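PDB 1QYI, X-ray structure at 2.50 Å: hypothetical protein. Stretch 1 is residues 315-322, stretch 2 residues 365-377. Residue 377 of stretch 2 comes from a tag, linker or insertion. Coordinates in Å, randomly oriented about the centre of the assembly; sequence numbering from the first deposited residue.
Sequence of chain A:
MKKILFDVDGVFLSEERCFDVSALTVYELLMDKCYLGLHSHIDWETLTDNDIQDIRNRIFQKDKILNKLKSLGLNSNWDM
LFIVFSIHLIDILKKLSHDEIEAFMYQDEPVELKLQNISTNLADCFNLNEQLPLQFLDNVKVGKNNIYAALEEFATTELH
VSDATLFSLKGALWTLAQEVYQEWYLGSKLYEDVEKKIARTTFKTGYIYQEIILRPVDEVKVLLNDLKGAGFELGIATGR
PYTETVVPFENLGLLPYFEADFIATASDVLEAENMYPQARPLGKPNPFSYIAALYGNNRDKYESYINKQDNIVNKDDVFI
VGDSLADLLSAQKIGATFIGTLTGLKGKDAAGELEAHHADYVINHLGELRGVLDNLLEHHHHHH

Stretch 1 315-322: KDDVFIVG
Stretch 2 (365-377) HLGELRGVLDNLL

A short strand and a helical segment pack here mainly through apolar side chains; no hydrogen bond crosses between them, and together they bury 224 Å². Residues 318-322 are extended, with phi from -151° to -94° and psi between 106° and 130° until Gly322, where psi reaches -174°. Residues 315-317 lead into the strand as a loop. In the second stretch, a 3-10 segment at Leu366 and Gly367 precedes a helix whose backbone lies near -70°/-35°. The two chains run in opposite senses: the CA of Val321 lies 8.4 Å from the CA of Leu366, the CA of Phe319 is 9.7 Å from the CA of Leu373, and the CA of Asp316 is 9.4 Å from the CA of Leu376. Such spacing leaves room for side chains but keeps the backbones apart.

The alternation of the strand selects what enters that space. Phe319 and Val321 point toward the helical stretch, while Val318 and Ile320 are out of its reach. Val321, buried with chi1 t (176°), forms a compact bump whose two methyls meet different leucines: CG1 lies 4.3 Å from Leu366 CD1, and CG2 lies 4.2 Å from Leu369 CD1. Both leucines adopt chi1 t, chi2 p. Leu369 points toward the strand, whereas Leu366 leaves its backbone sideways and brings its end nearer. A beta-branched valine suits this place because it fills the hollow between two leucines without a long reach.

Phe319 is the larger projection and has the greatest area covered in this contact, 56 Å². With chi1 m (-65°) and chi2 -74°, its ring extends among the leucines farther along. Leu373 CD2 lies over one face, 4.5 Å from Phe319 CE2; Leu376 CD2 approaches obliquely, 3.9 Å from Phe319 CE1. These leucines share chi1 m, chi2 t, but Leu376 points toward the strand while Leu373 starts sideways and its end comes nearer. The broad ring offers the methyls an apolar surface, and flexible, branched leucines can fit around it.

At the margin, Asp316 (chi1 -93°, between wells; chi2 -29°) starts sideways, but its end comes nearer: OD1 lies 4.4 Å from Leu376 CD1, a loose contact with no hydrogen bond. Asp316 is exposed, so its carboxylate can stay in solvent beside the leucine. Hydrogen bonds within the second stretch help hold its shape: Asp374 N donates to Arg370 O at 2.9 Å, and Asn375 ND2 donates to Gly371 O at 3.1 Å, giving the polar amide a partner within its own stretch; the Asn375 side chain stays out of reach of the strand. Leu377, from an expression tag, takes no part in the packing.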

# COMPACT_ATOMS: atom_id res chain seq x y z
N LYS A 315 -11.41 7.48 28.76
CA LYS A 315 -10.05 7.87 28.41
C LYS A 315 -8.96 6.93 28.96
O LYS A 315 -7.91 6.80 28.35
CB LYS A 315 -9.81 9.29 28.91
CG LYS A 315 -8.88 10.11 28.07
CD LYS A 315 -9.39 10.24 26.65
CE LYS A 315 -8.98 11.58 26.04
NZ LYS A 315 -7.52 11.89 26.24
N ASP A 316 -9.22 6.29 30.10
CA ASP A 316 -8.22 5.41 30.70
C ASP A 316 -8.37 3.94 30.38
O ASP A 316 -7.59 3.11 30.85
CB ASP A 316 -8.21 5.55 32.22
CG ASP A 316 -7.20 6.57 32.70
OD1 ASP A 316 -6.17 6.75 32.00
OD2 ASP A 316 -7.41 7.17 33.77
N ASP A 317 -9.35 3.60 29.56
CA ASP A 317 -9.58 2.20 29.26
C ASP A 317 -9.11 1.75 27.87
O ASP A 317 -8.95 0.55 27.61
CB ASP A 317 -11.06 1.90 29.46
CG ASP A 317 -11.57 2.42 30.79
OD1 ASP A 317 -10.80 2.35 31.78
OD2 ASP A 317 -12.72 2.91 30.87
N VAL A 318 -8.86 2.72 27.00
CA VAL A 318 -8.39 2.42 25.66
C VAL A 318 -7.33 3.41 25.21
O VAL A 318 -7.50 4.62 25.32
CB VAL A 318 -9.56 2.42 24.65
CG1 VAL A 318 -9.07 1.94 23.28
CG2 VAL A 318 -10.70 1.54 25.15
N PHE A 319 -6.21 2.86 24.72
CA PHE A 319 -5.07 3.62 24.23
C PHE A 319 -4.79 3.22 22.78
O PHE A 319 -4.38 2.08 22.50
CB PHE A 319 -3.82 3.30 25.05
CG PHE A 319 -3.89 3.73 26.48
CD1 PHE A 319 -3.79 5.07 26.83
CD2 PHE A 319 -4.08 2.79 27.49
CE1 PHE A 319 -3.88 5.46 28.15
CE2 PHE A 319 -4.17 3.18 28.80
CZ PHE A 319 -4.07 4.52 29.13
N ILE A 320 -4.99 4.15 21.87
CA ILE A 320 -4.75 3.89 20.46
C ILE A 320 -3.34 4.35 20.13
O ILE A 320 -2.97 5.49 20.39
CB ILE A 320 -5.79 4.62 19.60
CG1 ILE A 320 -7.12 3.89 19.72
CG2 ILE A 320 -5.32 4.69 18.16
CD1 ILE A 320 -8.26 4.54 18.96
N VAL A 321 -2.56 3.42 19.57
CA VAL A 321 -1.16 3.64 19.20
C VAL A 321 -1.00 3.64 17.68
O VAL A 321 -1.05 2.59 17.03
CB VAL A 321 -0.25 2.53 19.80
CG1 VAL A 321 1.19 2.71 19.33
CG2 VAL A 321 -0.33 2.55 21.32
N GLY A 322 -0.80 4.83 17.13
CA GLY A 322 -0.64 4.93 15.70
C GLY A 322 0.21 6.11 15.32
O GLY A 322 0.76 6.81 16.17
N HIS A 365 9.10 6.24 18.91
CA HIS A 365 8.85 4.92 18.34
C HIS A 365 8.19 3.99 19.35
O HIS A 365 8.11 4.29 20.55
CB HIS A 365 10.16 4.33 17.81
CG HIS A 365 11.27 4.31 18.81
ND1 HIS A 365 11.28 3.47 19.90
CD2 HIS A 365 12.40 5.05 18.89
CE1 HIS A 365 12.38 3.68 20.61
NE2 HIS A 365 13.07 4.64 20.02
N LEU A 366 7.70 2.85 18.87
CA LEU A 366 7.03 1.88 19.72
C LEU A 366 7.75 1.58 21.03
O LEU A 366 7.11 1.23 22.02
CB LEU A 366 6.83 0.56 18.95
CG LEU A 366 5.93 -0.46 19.64
CD1 LEU A 366 4.53 0.11 19.77
CD2 LEU A 366 5.90 -1.76 18.84
N GLY A 367 9.07 1.71 21.05
CA GLY A 367 9.82 1.42 22.26
C GLY A 367 9.55 2.37 23.41
O GLY A 367 9.38 1.96 24.56
N GLU A 368 9.50 3.66 23.08
CA GLU A 368 9.26 4.71 24.06
C GLU A 368 7.84 4.69 24.60
O GLU A 368 7.40 5.64 25.26
CB GLU A 368 9.57 6.08 23.44
CG GLU A 368 11.05 6.38 23.33
CD GLU A 368 11.34 7.72 22.66
OE1 GLU A 368 10.50 8.63 22.77
OE2 GLU A 368 12.43 7.85 22.04
N LEU A 369 7.12 3.61 24.33
CA LEU A 369 5.73 3.48 24.79
C LEU A 369 5.63 3.28 26.30
O LEU A 369 4.63 3.64 26.92
CB LEU A 369 5.04 2.33 24.07
CG LEU A 369 3.60 2.01 24.48
CD1 LEU A 369 2.70 3.21 24.18
CD2 LEU A 369 3.10 0.79 23.74
N ARG A 370 6.66 2.69 26.90
CA ARG A 370 6.65 2.47 28.34
C ARG A 370 6.62 3.79 29.10
O ARG A 370 5.96 3.91 30.13
CB ARG A 370 7.89 1.68 28.78
CG ARG A 370 7.81 0.18 28.59
CD ARG A 370 8.97 -0.47 29.31
NE ARG A 370 8.97 -1.92 29.20
CZ ARG A 370 9.17 -2.58 28.07
NH1 ARG A 370 9.39 -1.92 26.94
NH2 ARG A 370 9.15 -3.91 28.07
N GLY A 371 7.33 4.78 28.58
CA GLY A 371 7.39 6.09 29.21
C GLY A 371 6.02 6.69 29.39
O GLY A 371 5.76 7.35 30.39
N VAL A 372 5.14 6.46 28.42
CA VAL A 372 3.79 6.98 28.48
C VAL A 372 2.94 6.24 29.49
O VAL A 372 2.12 6.84 30.19
CB VAL A 372 3.11 6.88 27.12
CG1 VAL A 372 1.71 7.48 27.20
CG2 VAL A 372 3.94 7.58 26.07
N LEU A 373 3.11 4.92 29.57
CA LEU A 373 2.29 4.16 30.51
C LEU A 373 2.76 4.29 31.96
O LEU A 373 1.99 4.04 32.89
CB LEU A 373 2.23 2.68 30.08
CG LEU A 373 1.69 2.45 28.66
CD1 LEU A 373 1.72 0.96 28.34
CD2 LEU A 373 0.28 2.99 28.53
N ASP A 374 4.01 4.69 32.16
CA ASP A 374 4.51 4.84 33.52
C ASP A 374 4.53 6.30 33.93
O ASP A 374 4.94 6.65 35.04
CB ASP A 374 5.89 4.20 33.66
CG ASP A 374 5.87 2.70 33.42
OD1 ASP A 374 4.90 2.04 33.88
OD2 ASP A 374 6.80 2.16 32.78
N ASN A 375 4.06 7.16 33.02
CA ASN A 375 4.01 8.59 33.26
C ASN A 375 2.75 9.20 32.68
O ASN A 375 2.77 10.31 32.16
CB ASN A 375 5.23 9.27 32.65
CG ASN A 375 6.49 9.01 33.43
OD1 ASN A 375 6.64 9.46 34.56
ND2 ASN A 375 7.41 8.26 32.83
N LEU A 376 1.64 8.48 32.78
CA LEU A 376 0.37 8.97 32.25
C LEU A 376 0.06 10.39 32.68
O LEU A 376 -0.33 11.22 31.86
CB LEU A 376 -0.77 8.05 32.66
CG LEU A 376 -0.83 6.75 31.86
CD1 LEU A 376 -1.93 5.87 32.42
CD2 LEU A 376 -1.09 7.08 30.38
N LEU A 377 0.23 10.68 33.97
CA LEU A 377 -0.04 12.02 34.47
C LEU A 377 1.23 12.89 34.43
O LEU A 377 1.17 14.06 34.05
CB LEU A 377 -0.62 11.95 35.90
CG LEU A 377 -2.08 12.36 36.16
CD1 LEU A 377 -3.03 11.77 35.15
CD2 LEU A 377 -2.47 11.92 37.57